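Local coordinates for cell death abnormality protein 2 (Caenorhabditis elegans, PDB 3QWX) that acts as a CRK-family SH2/SH3 signalling adaptor required for engulfment of cell corpses and for cell migration, at residues H25-E30 / A111-P116; L143-K148 / D152-R157. All blocks are in the same frame, centred on the assembly; numbering follows the deposited sequence.

Interaction 1 (H25-E30 / A111-P116)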
loop_
_atom_site.group_PDB
_atom_site.type_symbol
_atom_site.label_atom_id
_atom_site.label_comp_id
_atom_site.label_asym_id
_atom_site.label_seq_id
_atom_site.Cartn_x
_atom_site.Cartn_y
_atom_site.Cartn_z
ATOM N N HIS A 25 12.167 2.710 0.604
ATOM C CA HIS A 25 13.158 3.448 -0.174
ATOM C C HIS A 25 13.938 2.485 -1.070
ATOM O O HIS A 25 14.183 2.752 -2.251
ATOM C CB HIS A 25 14.122 4.174 0.771
ATOM C CG HIS A 25 14.753 5.392 0.174
ATOM N ND1 HIS A 25 15.623 5.338 -0.894
ATOM C CD2 HIS A 25 14.644 6.699 0.502
ATOM C CE1 HIS A 25 16.020 6.556 -1.198
ATOM N NE2 HIS A 25 15.432 7.403 -0.370
ATOM N N LYS A 26 14.350 1.371 -0.485
ATOM C CA LYS A 26 15.042 0.334 -1.231
ATOM C C LYS A 26 14.169 -0.216 -2.363
ATOM O O LYS A 26 14.607 -0.275 -3.504
ATOM C CB LYS A 26 15.466 -0.802 -0.296
ATOM C CG LYS A 26 16.230 -1.923 -0.988
ATOM C CD LYS A 26 16.162 -3.217 -0.178
ATOM C CE LYS A 26 16.752 -4.394 -0.947
ATOM N NZ LYS A 26 16.957 -5.599 -0.077
ATOM N N LEU A 27 12.938 -0.622 -2.049
ATOM C CA LEU A 27 12.058 -1.199 -3.067
ATOM C C LEU A 27 11.774 -0.218 -4.213
ATOM O O LEU A 27 11.886 -0.570 -5.387
ATOM C CB LEU A 27 10.748 -1.691 -2.439
ATOM C CG LEU A 27 10.874 -2.849 -1.445
ATOM C CD1 LEU A 27 9.503 -3.266 -0.905
ATOM C CD2 LEU A 27 11.596 -4.044 -2.075
ATOM N N LEU A 28 11.408 1.015 -3.871
ATOM C CA LEU A 28 11.067 2.005 -4.887
ATOM C C LEU A 28 12.299 2.555 -5.608
ATOM O O LEU A 28 12.186 3.122 -6.702
ATOM C CB LEU A 28 10.194 3.123 -4.297
ATOM C CG LEU A 28 8.714 2.736 -4.128
ATOM C CD1 LEU A 28 7.962 3.772 -3.333
ATOM C CD2 LEU A 28 8.022 2.539 -5.478
ATOM N N GLY A 29 13.474 2.357 -5.011
ATOM C CA GLY A 29 14.722 2.789 -5.612
ATOM C C GLY A 29 15.359 1.797 -6.578
ATOM O O GLY A 29 16.348 2.123 -7.245
ATOM N N GLU A 30 14.799 0.590 -6.660
ATOM C CA GLU A 30 15.336 -0.441 -7.550
ATOM C C GLU A 30 15.303 0.025 -9.016
ATOM O O GLU A 30 14.411 0.776 -9.416
ATOM C CB GLU A 30 14.615 -1.786 -7.324
ATOM C CG GLU A 30 14.924 -2.378 -5.942
ATOM C CD GLU A 30 14.361 -3.771 -5.721
ATOM O OE1 GLU A 30 13.402 -4.168 -6.416
ATOM O OE2 GLU A 30 14.885 -4.471 -4.834
ATOM N N ALA A 111 1.415 4.974 -10.809
ATOM C CA ALA A 111 1.068 3.575 -10.571
ATOM C C ALA A 111 1.427 3.114 -9.160
ATOM O O ALA A 111 2.499 3.406 -8.654
ATOM C CB ALA A 111 1.738 2.684 -11.601
ATOM N N ALA A 112 0.511 2.390 -8.536
ATOM C CA ALA A 112 0.761 1.781 -7.236
ATOM C C ALA A 112 1.837 0.689 -7.353
ATOM O O ALA A 112 1.801 -0.146 -8.274
ATOM C CB ALA A 112 -0.527 1.190 -6.688
ATOM N N TYR A 113 2.799 0.714 -6.432
ATOM C CA TYR A 113 3.796 -0.350 -6.317
ATOM C C TYR A 113 3.113 -1.694 -6.046
ATOM O O TYR A 113 2.149 -1.760 -5.284
ATOM C CB TYR A 113 4.785 -0.057 -5.172
ATOM C CG TYR A 113 5.819 -1.144 -5.030
ATOM C CD1 TYR A 113 6.878 -1.233 -5.925
ATOM C CD2 TYR A 113 5.727 -2.102 -4.023
ATOM C CE1 TYR A 113 7.823 -2.240 -5.820
ATOM C CE2 TYR A 113 6.665 -3.115 -3.912
ATOM C CZ TYR A 113 7.715 -3.177 -4.815
ATOM O OH TYR A 113 8.667 -4.172 -4.721
ATOM N N LYS A 114 3.617 -2.755 -6.671
ATOM C CA LYS A 114 3.111 -4.109 -6.444
ATOM C C LYS A 114 4.291 -5.063 -6.319
ATOM O O LYS A 114 5.189 -5.071 -7.170
ATOM C CB LYS A 114 2.197 -4.581 -7.597
ATOM C CG LYS A 114 0.935 -3.745 -7.804
ATOM C CD LYS A 114 -0.027 -4.415 -8.787
ATOM C CE LYS A 114 -0.664 -5.679 -8.189
ATOM N NZ LYS A 114 -1.471 -6.485 -9.169
ATOM N N LYS A 115 4.288 -5.871 -5.265
ATOM C CA LYS A 115 5.299 -6.910 -5.116
ATOM C C LYS A 115 5.091 -7.994 -6.161
ATOM O O LYS A 115 3.954 -8.284 -6.529
ATOM C CB LYS A 115 5.230 -7.524 -3.722
ATOM C CG LYS A 115 5.422 -6.521 -2.590
ATOM C CD LYS A 115 5.389 -7.219 -1.248
ATOM C CE LYS A 115 5.472 -6.223 -0.097
ATOM N NZ LYS A 115 5.636 -6.896 1.222
ATOM N N PRO A 116 6.194 -8.595 -6.642
ATOM C CA PRO A 116 6.164 -9.689 -7.623
ATOM C C PRO A 116 5.545 -10.959 -7.029
ATOM O O PRO A 116 5.582 -11.167 -5.816
ATOM C CB PRO A 116 7.647 -9.941 -7.927
ATOM C CG PRO A 116 8.381 -8.754 -7.378
ATOM C CD PRO A 116 7.571 -8.223 -6.263
HETATM O O HOH W 1 11.143 -2.841 -6.324
#
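The side chain of Tyr113 packs obliquely against Leu27 and Leu28 near the end of helix 21-29, a largely apolar contact to which Tyr113 comes from just past the short strand 111-112. The CA atoms of Leu28 and Tyr113 are 7.8 Å apart, so it is side chains that bridge the gap. With CG anti to the backbone N (chi1 180°), the ring reaches out from the chain toward the helix. Leu27 lies across the end of the tyrosine and gathers round it: CB lies 4.1 Å from Tyr113 CZ, and CD2 is 3.9 Å from Tyr113 OH. Leu28 serves the root of the ring instead, running counter to the tyrosine and bringing its CD2 to 4.0 Å from Tyr113 CD1. In the SH2 fold, a central sheet is flanked by helices, and here the first helix is tied to the chain leaving that sheet; Leu28 and Tyr113 both also touch Thr37 and Leu39 of strand 37-42, which lies alongside strand 111-112. One water bridges the polar groups beside this apolar patch. It donates to Leu27 O and to Glu30 OE1, 2.6 Å from each, and accepts from Tyr113 OH at 3.2 Å. This single molecule therefore joins a carbonyl near the helix end, a carboxylate and the phenol, giving the hydroxyl a polar partner beside the leucine carbons. Glu30 OE1 has a second partner in Gln32 NE2, while Arg54 NH1 holds the carbonyl oxygens of Leu28 and Glu30.

Interaction 2 (L143-K148 / D152-R157)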
loop_
_atom_site.group_PDB
_atom_site.type_symbol
_atom_site.label_atom_id
_atom_site.label_comp_id
_atom_site.label_asym_id
_atom_site.label_seq_id
_atom_site.Cartn_x
_atom_site.Cartn_y
_atom_site.Cartn_z
ATOM N N LEU A 143 -5.184 -17.073 -5.042
ATOM C CA LEU A 143 -4.391 -16.052 -4.374
ATOM C C LEU A 143 -3.006 -16.021 -4.978
ATOM O O LEU A 143 -2.560 -16.975 -5.617
ATOM C CB LEU A 143 -4.283 -16.326 -2.876
ATOM C CG LEU A 143 -5.587 -16.476 -2.083
ATOM C CD1 LEU A 143 -5.278 -17.013 -0.708
ATOM C CD2 LEU A 143 -6.366 -15.140 -1.988
ATOM N N GLU A 144 -2.337 -14.905 -4.769
ATOM C CA GLU A 144 -0.973 -14.732 -5.233
ATOM C C GLU A 144 -0.095 -14.592 -4.011
ATOM O O GLU A 144 -0.317 -13.723 -3.167
ATOM C CB GLU A 144 -0.874 -13.494 -6.137
ATOM C CG GLU A 144 -1.466 -13.749 -7.519
ATOM C CD GLU A 144 -1.732 -12.468 -8.314
ATOM O OE1 GLU A 144 -1.439 -11.378 -7.798
ATOM O OE2 GLU A 144 -2.252 -12.565 -9.448
ATOM N N ILE A 145 0.899 -15.462 -3.917
ATOM C CA ILE A 145 1.832 -15.438 -2.805
ATOM C C ILE A 145 2.978 -14.472 -3.085
ATOM O O ILE A 145 3.671 -14.600 -4.089
ATOM C CB ILE A 145 2.383 -16.852 -2.529
ATOM C CG1 ILE A 145 1.230 -17.823 -2.243
ATOM C CG2 ILE A 145 3.377 -16.841 -1.377
ATOM C CD1 ILE A 145 0.370 -17.458 -1.037
ATOM N N LEU A 146 3.178 -13.521 -2.175
ATOM C CA LEU A 146 4.179 -12.472 -2.338
ATOM C C LEU A 146 5.413 -12.716 -1.493
ATOM O O LEU A 146 6.479 -12.155 -1.754
ATOM C CB LEU A 146 3.598 -11.115 -1.923
ATOM C CG LEU A 146 2.673 -10.325 -2.850
ATOM C CD1 LEU A 146 2.156 -11.132 -4.010
ATOM C CD2 LEU A 146 1.549 -9.709 -2.057
ATOM N N SER A 147 5.267 -13.522 -0.453
ATOM C CA SER A 147 6.395 -13.770 0.421
ATOM C C SER A 147 6.189 -15.038 1.209
ATOM O O SER A 147 5.114 -15.258 1.769
ATOM C CB SER A 147 6.606 -12.605 1.387
ATOM O OG SER A 147 7.805 -12.800 2.107
ATOM N N LYS A 148 7.218 -15.878 1.239
ATOM C CA LYS A 148 7.197 -17.042 2.117
ATOM C C LYS A 148 7.940 -16.763 3.424
ATOM O O LYS A 148 8.979 -17.355 3.710
ATOM C CB LYS A 148 7.720 -18.273 1.389
ATOM C CG LYS A 148 6.747 -18.743 0.332
ATOM C CD LYS A 148 7.207 -20.013 -0.352
ATOM C CE LYS A 148 6.123 -20.516 -1.295
ATOM N NZ LYS A 148 6.456 -21.844 -1.859
ATOM N N ASP A 152 5.179 -21.459 8.004
ATOM C CA ASP A 152 3.773 -21.568 8.409
ATOM C C ASP A 152 2.847 -20.478 7.864
ATOM O O ASP A 152 1.656 -20.723 7.626
ATOM C CB ASP A 152 3.642 -21.697 9.936
ATOM C CG ASP A 152 4.160 -23.058 10.460
ATOM O OD1 ASP A 152 4.011 -24.077 9.759
ATOM O OD2 ASP A 152 4.712 -23.108 11.572
ATOM N N TRP A 153 3.392 -19.283 7.661
ATOM C CA TRP A 153 2.580 -18.139 7.253
ATOM C C TRP A 153 3.200 -17.408 6.076
ATOM O O TRP A 153 4.382 -17.057 6.109
ATOM C CB TRP A 153 2.354 -17.193 8.444
ATOM C CG TRP A 153 1.499 -17.823 9.492
ATOM C CD1 TRP A 153 1.916 -18.629 10.521
ATOM C CD2 TRP A 153 0.072 -17.727 9.610
ATOM N NE1 TRP A 153 0.833 -19.036 11.268
ATOM C CE2 TRP A 153 -0.308 -18.496 10.738
ATOM C CE3 TRP A 153 -0.917 -17.058 8.887
ATOM C CZ2 TRP A 153 -1.627 -18.607 11.153
ATOM C CZ3 TRP A 153 -2.234 -17.170 9.299
ATOM C CH2 TRP A 153 -2.577 -17.939 10.424
ATOM N N TRP A 154 2.404 -17.205 5.027
ATOM C CA TRP A 154 2.883 -16.551 3.817
ATOM C C TRP A 154 2.077 -15.291 3.534
ATOM O O TRP A 154 0.876 -15.245 3.790
ATOM C CB TRP A 154 2.753 -17.479 2.609
ATOM C CG TRP A 154 3.553 -18.740 2.671
ATOM C CD1 TRP A 154 4.567 -19.033 3.535
ATOM C CD2 TRP A 154 3.407 -19.884 1.820
ATOM N NE1 TRP A 154 5.057 -20.289 3.277
ATOM C CE2 TRP A 154 4.360 -20.836 2.232
ATOM C CE3 TRP A 154 2.557 -20.196 0.753
ATOM C CZ2 TRP A 154 4.498 -22.075 1.608
ATOM C CZ3 TRP A 154 2.685 -21.429 0.143
ATOM C CH2 TRP A 154 3.651 -22.358 0.574
ATOM N N GLU A 155 2.734 -14.273 2.990
ATOM C CA GLU A 155 2.032 -13.072 2.550
ATOM C C GLU A 155 1.337 -13.348 1.208
ATOM O O GLU A 155 1.980 -13.776 0.245
ATOM C CB GLU A 155 3.008 -11.895 2.407
ATOM C CG GLU A 155 2.326 -10.566 2.038
ATOM C CD GLU A 155 3.313 -9.432 1.754
ATOM O OE1 GLU A 155 4.515 -9.701 1.559
ATOM O OE2 GLU A 155 2.877 -8.266 1.711
ATOM N N ALA A 156 0.025 -13.105 1.166
ATOM C CA ALA A 156 -0.800 -13.359 -0.021
ATOM C C ALA A 156 -1.555 -12.095 -0.468
ATOM O O ALA A 156 -1.686 -11.134 0.296
ATOM C CB ALA A 156 -1.772 -14.471 0.260
ATOM N N ARG A 157 -2.046 -12.106 -1.702
ATOM C CA ARG A 157 -2.791 -10.990 -2.261
ATOM C C ARG A 157 -4.009 -11.552 -2.968
ATOM O O ARG A 157 -3.898 -12.499 -3.740
ATOM C CB ARG A 157 -1.929 -10.208 -3.262
ATOM C CG ARG A 157 -2.596 -8.953 -3.802
ATOM C CD ARG A 157 -1.601 -8.094 -4.578
ATOM N NE ARG A 157 -1.035 -8.798 -5.716
ATOM C CZ ARG A 157 0.216 -8.663 -6.146
ATOM N NH1 ARG A 157 1.069 -7.842 -5.538
ATOM N NH2 ARG A 157 0.619 -9.360 -7.193
#
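Strands 143-147 and 153-157 pair antiparallel as a hairpin, their axes at 130°, with a classic beta bulge where Leu146 and Ser147 both face Glu155. Glu155 O takes Leu146 N at 2.7 Å and, weakly, Ser147 N. In SH3 domains the n-Src loop joins these strands, here between Lys148 and Asp152; Trp153, first of the family's paired tryptophans, probably belongs to the ligand surface. Ile145 CD1 sits between Ala156 CB and the edge of the Trp154 indole, 3.9 Å from CE3. The lysine chain tracks that indole from CB to NZ: Lys148 CG lies over the five-membered ring of Trp154, 3.6 Å from its centroid, and NZ makes an off-centre cation-pi contact past the rim of the six-membered ring, plus a weak, long ion pair with Glu119. On the other side, Arg157 bends at chi3 (60°): its NH2 bonds Glu144 OE1 at 2.9 Å, and NE does so weakly. Glu144 OE1 is met on its anti side but well out of the carboxylate plane, while it lies close to the guanidinium plane. Leu146 CD1 lies over one guanidinium face, toward its rim. Glu144 OE2 pairs with Arg142 and Glu155 OE1 with Lys115, which would probably keep both glutamates ionised.

Overall arrangement
Interaction 1 belongs to the SH2 domain and interaction 2 to the first SH3 domain, and they follow one another along the chain, the first closing before the second opens. Their sheets are separate: strand 111-112 pairs with strand 37-42, whereas strands 142-147 and 153-157 are neighbours in the five-stranded antiparallel SH3 sheet. Although the centres are about 17 Å apart, the two contacts touch through residues 114-116 where the domains join. Lys115 NZ forms a salt bridge with Glu155 OE1 at 3.0 Å, and Arg157 NH1 probably bonds Lys115 O. The connecting chain is thus anchored on the SH3 hairpin, consistent with a defined placement of the two domains, the part of the adaptor present in this chain.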